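Local coordinates for gram-negative insecticidal protein (Chromobacterium piscinae, PDB 6FBM), which is an insecticidal toxin that combines a MACPF domain with a beta-tripod and so probably kills insect cells by forming pores in their membranes, at residues A[119-124]-A[311-316]; A[41-46]-A[133-138]. All blocks are in the same frame, centred on the assembly; numbering follows the deposited sequence.

In the fold
Both contacts draw on one long strand, 120-134, of the antiparallel MACPF sheet, and they meet it at its two ends. Interaction 1 sits at the beginning, about 4 Å from the centre of the chain in space, where the connection 311-316 passes on its way to strand 318-321. Interaction 2 lies at the far end, where the loop 41-46 meets the residues leaving the strand. Their centres are about 41 Å apart and their nearest atoms about 21 Å, so they do not touch. Along the chain the segments alternate: 41-46, 119-124, 133-138, 311-316. The same strand thus meets an N-terminal loop at one end and the connection toward the C-terminal region at the other.

Interaction 1. Residues A[119-124]-A[311-316]; sequences ITYSST and IPKVDK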
loop_
_atom_site.group_PDB
_atom_site.type_symbol
_atom_site.label_atom_id
_atom_site.label_comp_id
_atom_site.label_asym_id
_atom_site.label_seq_id
_atom_site.Cartn_x
_atom_site.Cartn_y
_atom_site.Cartn_z
ATOM N N ILE A 119 38.093 -32.062 9.341
ATOM C CA ILE A 119 37.239 -30.898 9.137
ATOM C C ILE A 119 36.941 -30.354 10.525
ATOM O O ILE A 119 36.686 -31.120 11.490
ATOM C CB ILE A 119 35.925 -31.268 8.458
ATOM C CG1 ILE A 119 36.181 -31.930 7.097
ATOM C CG2 ILE A 119 35.015 -30.052 8.301
ATOM C CD1 ILE A 119 36.737 -31.035 6.026
ATOM N N THR A 120 36.988 -29.035 10.636
ATOM C CA THR A 120 36.543 -28.364 11.844
ATOM C C THR A 120 35.144 -27.805 11.573
ATOM O O THR A 120 34.910 -27.116 10.556
ATOM C CB THR A 120 37.509 -27.265 12.271
ATOM O OG1 THR A 120 38.810 -27.846 12.507
ATOM C CG2 THR A 120 37.014 -26.593 13.555
ATOM N N TYR A 121 34.237 -28.111 12.499
ATOM C CA TYR A 121 32.860 -27.737 12.409
ATOM C C TYR A 121 32.653 -26.559 13.351
ATOM O O TYR A 121 32.940 -26.671 14.554
ATOM C CB TYR A 121 31.983 -28.932 12.824
ATOM C CG TYR A 121 32.281 -30.167 12.014
ATOM C CD1 TYR A 121 31.777 -30.314 10.733
ATOM C CD2 TYR A 121 33.104 -31.177 12.515
ATOM C CE1 TYR A 121 32.060 -31.435 9.979
ATOM C CE2 TYR A 121 33.398 -32.301 11.770
ATOM C CZ TYR A 121 32.873 -32.424 10.497
ATOM O OH TYR A 121 33.165 -33.540 9.728
ATOM N N SER A 122 32.185 -25.427 12.812
ATOM C CA SER A 122 31.886 -24.271 13.653
ATOM C C SER A 122 30.486 -23.777 13.364
ATOM O O SER A 122 30.064 -23.687 12.202
ATOM C CB SER A 122 32.895 -23.145 13.433
ATOM O OG SER A 122 32.949 -22.746 12.066
ATOM N N SER A 123 29.765 -23.437 14.430
ATOM C CA SER A 123 28.532 -22.666 14.332
ATOM C C SER A 123 28.760 -21.381 15.084
ATOM O O SER A 123 28.959 -21.403 16.300
ATOM C CB SER A 123 27.371 -23.443 14.931
ATOM O OG SER A 123 26.234 -22.608 15.153
ATOM N N THR A 124 28.748 -20.261 14.371
ATOM C CA THR A 124 28.887 -18.967 14.989
ATOM C C THR A 124 27.520 -18.298 14.875
ATOM O O THR A 124 27.103 -17.947 13.773
ATOM C CB THR A 124 29.984 -18.178 14.292
ATOM O OG1 THR A 124 31.241 -18.815 14.543
ATOM C CG2 THR A 124 30.041 -16.767 14.814
ATOM N N ILE A 311 27.731 -40.106 13.227
ATOM C CA ILE A 311 27.849 -39.753 11.829
ATOM C C ILE A 311 28.926 -40.667 11.275
ATOM O O ILE A 311 29.966 -40.847 11.922
ATOM C CB ILE A 311 28.271 -38.280 11.645
ATOM C CG1 ILE A 311 27.258 -37.330 12.308
ATOM C CG2 ILE A 311 28.466 -37.934 10.167
ATOM C CD1 ILE A 311 25.822 -37.468 11.834
ATOM N N PRO A 312 28.679 -41.293 10.119
ATOM C CA PRO A 312 29.732 -42.107 9.516
ATOM C C PRO A 312 30.937 -41.251 9.074
ATOM O O PRO A 312 30.743 -40.172 8.506
ATOM C CB PRO A 312 29.035 -42.774 8.319
ATOM C CG PRO A 312 27.802 -41.973 8.054
ATOM C CD PRO A 312 27.395 -41.427 9.398
ATOM N N LYS A 313 32.156 -41.734 9.351
ATOM C CA LYS A 313 33.373 -40.985 9.060
ATOM C C LYS A 313 34.244 -41.686 8.026
ATOM O O LYS A 313 34.316 -42.912 7.993
ATOM C CB LYS A 313 34.185 -40.784 10.343
ATOM C CG LYS A 313 33.458 -40.091 11.479
ATOM C CD LYS A 313 32.926 -38.720 11.082
ATOM C CE LYS A 313 34.012 -37.758 10.582
ATOM N NZ LYS A 313 33.612 -36.338 10.677
ATOM N N VAL A 314 34.893 -40.884 7.183
ATOM C CA VAL A 314 35.923 -41.331 6.260
ATOM C C VAL A 314 37.233 -41.051 6.982
ATOM O O VAL A 314 37.748 -39.947 6.944
ATOM C CB VAL A 314 35.853 -40.544 4.932
ATOM C CG1 VAL A 314 37.056 -40.838 4.052
ATOM C CG2 VAL A 314 34.567 -40.893 4.208
ATOM N N ASP A 315 37.750 -42.066 7.668
ATOM C CA ASP A 315 39.069 -42.018 8.306
ATOM C C ASP A 315 40.216 -42.278 7.316
ATOM O O ASP A 315 41.334 -41.785 7.523
ATOM C CB ASP A 315 39.119 -43.034 9.451
ATOM C CG ASP A 315 38.164 -42.702 10.571
ATOM O OD1 ASP A 315 38.242 -41.594 11.121
ATOM O OD2 ASP A 315 37.359 -43.575 10.915
ATOM N N LYS A 316 39.936 -43.032 6.255
ATOM C CA LYS A 316 40.929 -43.407 5.282
ATOM C C LYS A 316 41.070 -42.258 4.288
ATOM O O LYS A 316 40.348 -42.196 3.286
ATOM C CB LYS A 316 40.521 -44.704 4.564
ATOM C CG LYS A 316 40.202 -45.909 5.459
ATOM C CD LYS A 316 41.424 -46.736 5.716
ATOM C CE LYS A 316 41.278 -47.745 6.855
ATOM N NZ LYS A 316 40.791 -49.069 6.366
#
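Tyr121 extends the rim of its ring, hydroxyl first, toward the ammonium end of Lys313, and this single approach makes up the whole contact. NZ of Lys313 lies 3.0 Å from OH of Tyr121, at the ring edge and near the ring plane, and 4.0 Å from CZ of Tyr121. The two side chains come from opposite directions across a wide gap: even the nearest pair of CA atoms, Tyr121 and Ile311, is 13.0 Å apart. Lys313 closes it with a folded chain, bent at chi2 (-57°) and chi3 (-58°), which carries NZ to the hydroxyl.

The clear hydrogen bonds of both polar ends go to the backbone around helix 111-115. Tyr121 OH hydrogen-bonds to Asp113 O, while Lys313 NZ hydrogen-bonds to the carbonyls of Gln114 and Leu116. The lysine thus meets the carbonyl-rich C-terminal end of a helix, a setting that would probably favour its charged form. Over one face of the tyrosine ring, offset toward the rim, CG2 of Ile119 sits 3.6 Å above the plane; Phe109 adds an edge-to-face ring contact, and Ile81 and Tyr84 of helix 81-88 pack against the side chain. Lys313 joins the connection before strand 318-321 to the end of helix 111-115, beside the tyrosine. Tyr121 belongs to strand 120-134, paired with strand 64-78 in the central antiparallel sheet characteristic of the MACPF fold.

Interaction 2. Residues A[41-46]-A[133-138]; sequences FDFGGE and ISLPGA
Leu135 packs both methyls against Phe43 and one of them, more loosely, against Phe41, joining the end of a MACPF sheet strand to the loop between strands 35-39 and 47-52. Strand 120-134 has just ended here, and Gly137 stands at the N-cap of the short helix 138-141.

The contact between the segments is apolar. CD2 of Leu135 comes to 3.4 Å from CE1 of Phe43 and 3.7 Å from CZ of the same ring. The other methyl, CD1, is 3.9 Å from Phe43 CZ; both methyls come in obliquely from the same side of the ring plane, by the CE1-CZ edge, the two side chains crossing at about a right angle. CD1 also lies 4.4 Å from CE2 of Phe41, approaching that ring obliquely in a looser touch. With CG of Leu135 anti to its carbonyl carbon (chi1 -62°), the branch is directed into the loop.

Aromatic packing continues within the loop and beyond it. On the opposite side of the Phe43 ring plane from the methyls, CB of Phe41 stands 3.7 Å above the face, displaced toward the rim, and the Phe41 ring meets Tyr171 of strand 170-177 edge-to-face. Leu141 of helix 138-141 touches both phenylalanines, so the cluster draws together the loop, the strand end and the helix that follows.

The polar contacts lie around this apolar core. Leu135 remains joined to the sheet by backbone hydrogen bonding with Ser173, and the carbonyl O of Phe43 accepts from Ser62 OG. Inside the loop, beyond the phenylalanines, the Gly44 N-H reaches back to OD1 of Asp42 in a weak hydrogen bond of 3.3 Å from N to OD1, nearly straight at 163°.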
loop_
_atom_site.group_PDB
_atom_site.type_symbol
_atom_site.label_atom_id
_atom_site.label_comp_id
_atom_site.label_asym_id
_atom_site.label_seq_id
_atom_site.Cartn_x
_atom_site.Cartn_y
_atom_site.Cartn_z
ATOM N N PHE A 41 -1.594 -26.687 25.531
ATOM C CA PHE A 41 -2.198 -25.989 26.638
ATOM C C PHE A 41 -3.259 -25.039 26.163
ATOM O O PHE A 41 -3.308 -24.678 24.995
ATOM C CB PHE A 41 -1.139 -25.234 27.416
ATOM C CG PHE A 41 0.066 -26.057 27.754
ATOM C CD1 PHE A 41 0.007 -26.993 28.762
ATOM C CD2 PHE A 41 1.242 -25.908 27.057
ATOM C CE1 PHE A 41 1.121 -27.755 29.095
ATOM C CE2 PHE A 41 2.352 -26.671 27.368
ATOM C CZ PHE A 41 2.287 -27.599 28.392
ATOM N N ASP A 42 -4.140 -24.694 27.093
ATOM C CA ASP A 42 -5.173 -23.699 26.923
ATOM C C ASP A 42 -4.674 -22.597 27.850
ATOM O O ASP A 42 -4.687 -22.769 29.057
ATOM C CB ASP A 42 -6.514 -24.272 27.401
ATOM C CG ASP A 42 -7.653 -23.233 27.396
ATOM O OD1 ASP A 42 -7.453 -22.048 27.058
ATOM O OD2 ASP A 42 -8.804 -23.599 27.721
ATOM N N PHE A 43 -4.225 -21.482 27.283
ATOM C CA PHE A 43 -3.557 -20.433 28.068
ATOM C C PHE A 43 -4.479 -19.370 28.667
ATOM O O PHE A 43 -3.990 -18.400 29.251
ATOM C CB PHE A 43 -2.455 -19.777 27.233
ATOM C CG PHE A 43 -1.274 -20.658 27.006
ATOM C CD1 PHE A 43 -0.449 -20.999 28.063
ATOM C CD2 PHE A 43 -0.981 -21.139 25.739
ATOM C CE1 PHE A 43 0.638 -21.811 27.851
ATOM C CE2 PHE A 43 0.116 -21.941 25.524
ATOM C CZ PHE A 43 0.927 -22.275 26.571
ATOM N N GLY A 44 -5.795 -19.564 28.529
ATOM C CA GLY A 44 -6.789 -18.597 28.958
ATOM C C GLY A 44 -6.954 -17.546 27.874
ATOM O O GLY A 44 -5.970 -17.208 27.121
ATOM N N GLY A 45 -8.180 -17.039 27.769
ATOM C CA GLY A 45 -8.505 -16.006 26.787
ATOM C C GLY A 45 -8.206 -14.600 27.268
ATOM O O GLY A 45 -8.293 -13.668 26.468
ATOM N N GLU A 46 -7.840 -14.442 28.548
ATOM C CA GLU A 46 -7.475 -13.147 29.064
ATOM C C GLU A 46 -6.069 -12.794 28.566
ATOM O O GLU A 46 -5.159 -13.628 28.578
ATOM C CB GLU A 46 -7.533 -13.091 30.596
ATOM C CG GLU A 46 -8.912 -13.309 31.197
ATOM C CD GLU A 46 -9.141 -14.734 31.720
ATOM O OE1 GLU A 46 -8.396 -15.701 31.356
ATOM O OE2 GLU A 46 -10.102 -14.897 32.529
ATOM N N ILE A 133 9.720 -15.074 26.104
ATOM C CA ILE A 133 8.400 -15.435 26.589
ATOM C C ILE A 133 8.638 -16.694 27.397
ATOM O O ILE A 133 9.454 -17.543 27.003
ATOM C CB ILE A 133 7.374 -15.720 25.480
ATOM C CG1 ILE A 133 7.480 -14.674 24.359
ATOM C CG2 ILE A 133 5.982 -15.766 26.077
ATOM C CD1 ILE A 133 6.603 -14.934 23.169
ATOM N N SER A 134 7.969 -16.799 28.540
ATOM C CA SER A 134 8.106 -17.979 29.387
ATOM C C SER A 134 6.756 -18.384 29.932
ATOM O O SER A 134 5.874 -17.556 30.116
ATOM C CB SER A 134 9.089 -17.717 30.515
ATOM O OG SER A 134 8.663 -16.609 31.291
ATOM N N LEU A 135 6.609 -19.687 30.115
ATOM C CA LEU A 135 5.397 -20.290 30.639
ATOM C C LEU A 135 5.539 -20.585 32.132
ATOM O O LEU A 135 6.655 -20.567 32.680
ATOM C CB LEU A 135 5.133 -21.611 29.920
ATOM C CG LEU A 135 4.901 -21.503 28.412
ATOM C CD1 LEU A 135 4.554 -22.868 27.860
ATOM C CD2 LEU A 135 3.784 -20.525 28.084
ATOM N N PRO A 136 4.409 -20.894 32.791
ATOM C CA PRO A 136 4.457 -21.467 34.120
ATOM C C PRO A 136 5.198 -22.813 34.160
ATOM O O PRO A 136 5.454 -23.453 33.120
ATOM C CB PRO A 136 2.972 -21.696 34.439
ATOM C CG PRO A 136 2.252 -20.699 33.653
ATOM C CD PRO A 136 3.012 -20.741 32.352
ATOM N N GLY A 137 5.510 -23.229 35.380
ATOM C CA GLY A 137 6.129 -24.527 35.643
ATOM C C GLY A 137 5.167 -25.644 35.350
ATOM O O GLY A 137 3.959 -25.413 35.274
ATOM N N ALA A 138 5.702 -26.839 35.190
ATOM C CA ALA A 138 4.916 -28.056 34.930
ATOM C C ALA A 138 3.687 -28.195 35.790
ATOM O O ALA A 138 2.612 -28.534 35.305
ATOM C CB ALA A 138 5.771 -29.306 35.104
#